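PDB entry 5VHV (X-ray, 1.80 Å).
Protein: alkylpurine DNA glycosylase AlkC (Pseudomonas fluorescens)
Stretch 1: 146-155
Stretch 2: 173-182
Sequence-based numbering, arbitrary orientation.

Stretch 1, residues 146-155: VRRLASEGSR
Stretch 2, residues 173-182: LCASILDHLK

The two stretches of this DNA glycosylase meet through a small, purely van der Waals contact between two roughly antiparallel helices, with no hydrogen bond or salt bridge passing between them. Helix 146-152, which begins earlier in the chain, and helix 175-181 have N-to-C directions 139° apart, and the axes approach to 9.8 Å. The register pairs Arg147 with Leu181 (CA to CA, 7.9 Å), Ser151 with Leu178 (CA to CA, 6.7 Å) and Ser154 with Cys174 (CA to CA, 7.4 Å). The two stretches bury 304 Å² between them, both sides summed.

Leu181 contributes most. Its CB points toward the first helix, and in its m,t rotamer Leu181 CD1 lies 3.7 Å from Arg147 O and 3.9 Å from Ser151 CB, while Leu181 CD2 lies 3.8 Å from Arg147 CD, near the guanidinium plane at its edge. Arginine (chi1 m, chi2 t, chi3 m) suits this border because its methylenes pack against leucine while its polar end is hydrogen-bonded elsewhere.

At the centre, small residues on the first helix admit branched ones from the second. Ile177 (m,t) sets CG2 4.2 Å from Ala150 CB and 3.9 Å from Ala150 O. Ser151 (chi1 t) sets OG 3.8 Å from Leu178 CD2; the hydroxyl is satisfied elsewhere. Leu178 (m,t) leaves its backbone sideways, but its end comes nearer.

A type I turn from Glu152 to Arg155, with Arg155 N donating to Glu152 O at 3.2 Å, carries Ser154 (phi/psi -94/4) toward Cys174 (-97/7), the N-cap residue of the second helix. Ser154 CB lies 3.8 Å from Cys174 SG (chi1 m); the small, weakly polar thiol packs there without needing a hydrogen bond across the contact. With chi1 p, Ser154 OG donates to Ala150 O at 2.8 Å. Arg155 NH1 braces the turn through a salt bridge to Glu152 OE2 (2.9 Å).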

# COMPACT_ATOMS: atom_id res chain seq x y z
N VAL A 146 -13.61 6.80 -8.36
CA VAL A 146 -14.19 5.57 -8.87
C VAL A 146 -13.15 4.78 -9.67
O VAL A 146 -13.06 3.55 -9.55
CB VAL A 146 -15.45 5.92 -9.69
CG1 VAL A 146 -16.07 4.68 -10.36
CG2 VAL A 146 -16.47 6.63 -8.77
N ARG A 147 -12.33 5.46 -10.46
CA ARG A 147 -11.25 4.76 -11.17
C ARG A 147 -10.27 4.16 -10.19
O ARG A 147 -9.80 3.03 -10.38
CB ARG A 147 -10.54 5.72 -12.11
CG ARG A 147 -11.45 6.26 -13.24
CD ARG A 147 -10.65 6.82 -14.40
NE ARG A 147 -9.68 7.86 -14.04
CZ ARG A 147 -10.00 9.12 -13.74
NH1 ARG A 147 -11.27 9.52 -13.74
NH2 ARG A 147 -9.05 9.99 -13.45
N ARG A 148 -9.94 4.89 -9.12
CA ARG A 148 -9.00 4.38 -8.14
C ARG A 148 -9.53 3.13 -7.46
O ARG A 148 -8.78 2.17 -7.22
CB ARG A 148 -8.67 5.49 -7.13
CG ARG A 148 -7.54 5.15 -6.15
CD ARG A 148 -8.04 4.43 -4.89
NE ARG A 148 -6.98 4.38 -3.89
CZ ARG A 148 -7.09 3.86 -2.67
NH1 ARG A 148 -8.25 3.34 -2.26
NH2 ARG A 148 -6.03 3.89 -1.85
N LEU A 149 -10.83 3.10 -7.15
CA LEU A 149 -11.45 1.90 -6.60
C LEU A 149 -11.26 0.70 -7.52
O LEU A 149 -11.02 -0.43 -7.06
CB LEU A 149 -12.93 2.17 -6.36
CG LEU A 149 -13.83 1.03 -5.89
CD1 LEU A 149 -13.30 0.49 -4.55
CD2 LEU A 149 -15.28 1.49 -5.74
N ALA A 150 -11.42 0.90 -8.83
CA ALA A 150 -11.30 -0.20 -9.79
C ALA A 150 -9.93 -0.88 -9.69
O ALA A 150 -9.84 -2.12 -9.74
CB ALA A 150 -11.54 0.33 -11.21
N SER A 151 -8.87 -0.09 -9.51
CA SER A 151 -7.51 -0.59 -9.39
C SER A 151 -7.19 -1.10 -7.98
O SER A 151 -6.55 -2.14 -7.82
CB SER A 151 -6.51 0.51 -9.75
OG SER A 151 -5.18 0.07 -9.51
N GLU A 152 -7.60 -0.36 -6.95
CA GLU A 152 -7.21 -0.68 -5.59
C GLU A 152 -8.03 -1.85 -5.03
O GLU A 152 -7.48 -2.74 -4.38
CB GLU A 152 -7.37 0.55 -4.70
CG GLU A 152 -6.73 0.42 -3.32
CD GLU A 152 -5.22 0.54 -3.35
OE1 GLU A 152 -4.66 0.80 -4.44
OE2 GLU A 152 -4.59 0.35 -2.28
N GLY A 153 -9.33 -1.86 -5.31
CA GLY A 153 -10.18 -2.92 -4.79
C GLY A 153 -9.87 -4.28 -5.36
O GLY A 153 -10.18 -5.29 -4.73
N SER A 154 -9.29 -4.32 -6.56
CA SER A 154 -9.00 -5.57 -7.24
C SER A 154 -7.58 -6.05 -6.96
O SER A 154 -7.16 -7.05 -7.53
CB SER A 154 -9.24 -5.41 -8.74
OG SER A 154 -8.37 -4.44 -9.34
N ARG A 155 -6.83 -5.34 -6.12
CA ARG A 155 -5.44 -5.69 -5.86
C ARG A 155 -5.31 -7.13 -5.38
O ARG A 155 -6.11 -7.58 -4.53
CB ARG A 155 -4.84 -4.78 -4.79
CG ARG A 155 -4.36 -3.46 -5.33
CD ARG A 155 -3.85 -2.59 -4.19
NE ARG A 155 -2.67 -3.16 -3.55
CZ ARG A 155 -1.89 -2.51 -2.69
NH1 ARG A 155 -2.18 -1.27 -2.32
NH2 ARG A 155 -0.79 -3.10 -2.20
N LEU A 173 -6.75 -11.26 -15.64
CA LEU A 173 -8.14 -10.94 -15.33
C LEU A 173 -8.34 -9.44 -15.24
O LEU A 173 -9.28 -8.89 -15.81
CB LEU A 173 -8.58 -11.62 -14.03
CG LEU A 173 -8.58 -13.15 -14.09
CD1 LEU A 173 -8.80 -13.72 -12.71
CD2 LEU A 173 -9.64 -13.69 -15.06
N CYS A 174 -7.46 -8.76 -14.50
CA CYS A 174 -7.54 -7.33 -14.27
C CYS A 174 -6.65 -6.53 -15.21
O CYS A 174 -6.53 -5.31 -15.04
CB CYS A 174 -7.18 -7.01 -12.81
SG CYS A 174 -8.32 -7.71 -11.62
N ALA A 175 -6.02 -7.17 -16.20
CA ALA A 175 -5.06 -6.48 -17.05
C ALA A 175 -5.67 -5.26 -17.75
O ALA A 175 -5.02 -4.21 -17.85
CB ALA A 175 -4.48 -7.44 -18.09
N SER A 176 -6.92 -5.37 -18.25
CA SER A 176 -7.47 -4.26 -19.01
C SER A 176 -7.80 -3.07 -18.11
O SER A 176 -7.75 -1.92 -18.55
CB SER A 176 -8.70 -4.70 -19.81
OG SER A 176 -9.81 -4.98 -18.99
N ILE A 177 -8.13 -3.33 -16.84
CA ILE A 177 -8.29 -2.23 -15.90
C ILE A 177 -7.00 -1.45 -15.79
O ILE A 177 -6.99 -0.22 -15.93
CB ILE A 177 -8.74 -2.75 -14.52
CG1 ILE A 177 -10.19 -3.23 -14.62
CG2 ILE A 177 -8.58 -1.65 -13.45
CD1 ILE A 177 -10.68 -3.95 -13.40
N LEU A 178 -5.89 -2.15 -15.56
CA LEU A 178 -4.64 -1.44 -15.36
C LEU A 178 -4.20 -0.77 -16.66
O LEU A 178 -3.63 0.34 -16.62
CB LEU A 178 -3.57 -2.40 -14.84
CG LEU A 178 -3.93 -3.14 -13.54
CD1 LEU A 178 -2.81 -4.10 -13.17
CD2 LEU A 178 -4.23 -2.18 -12.42
N ASP A 179 -4.47 -1.39 -17.81
CA ASP A 179 -4.09 -0.78 -19.08
C ASP A 179 -4.82 0.53 -19.31
O ASP A 179 -4.24 1.49 -19.83
CB ASP A 179 -4.35 -1.76 -20.23
CG ASP A 179 -3.89 -1.21 -21.58
OD1 ASP A 179 -2.69 -0.90 -21.72
OD2 ASP A 179 -4.74 -1.10 -22.49
N HIS A 180 -6.11 0.58 -18.95
CA HIS A 180 -6.88 1.81 -19.11
C HIS A 180 -6.31 2.94 -18.27
O HIS A 180 -6.51 4.12 -18.59
CB HIS A 180 -8.34 1.63 -18.73
CG HIS A 180 -9.14 0.77 -19.66
ND1 HIS A 180 -10.16 -0.04 -19.22
CD2 HIS A 180 -9.09 0.63 -21.00
CE1 HIS A 180 -10.70 -0.67 -20.26
NE2 HIS A 180 -10.07 -0.28 -21.35
N LEU A 181 -5.64 2.61 -17.16
CA LEU A 181 -5.24 3.60 -16.17
C LEU A 181 -3.74 3.93 -16.20
O LEU A 181 -3.28 4.72 -15.37
CB LEU A 181 -5.65 3.11 -14.77
CG LEU A 181 -7.15 2.83 -14.57
CD1 LEU A 181 -7.43 2.24 -13.16
CD2 LEU A 181 -7.98 4.09 -14.76
N LYS A 182 -2.97 3.36 -17.15
CA LYS A 182 -1.51 3.43 -17.11
C LYS A 182 -0.97 4.82 -17.45
O LYS A 182 0.25 5.03 -17.36
CB LYS A 182 -0.88 2.43 -18.08
CG LYS A 182 -1.05 2.78 -19.56
CD LYS A 182 -0.48 1.66 -20.43
CE LYS A 182 -0.70 1.89 -21.91
NZ LYS A 182 -2.13 1.77 -22.28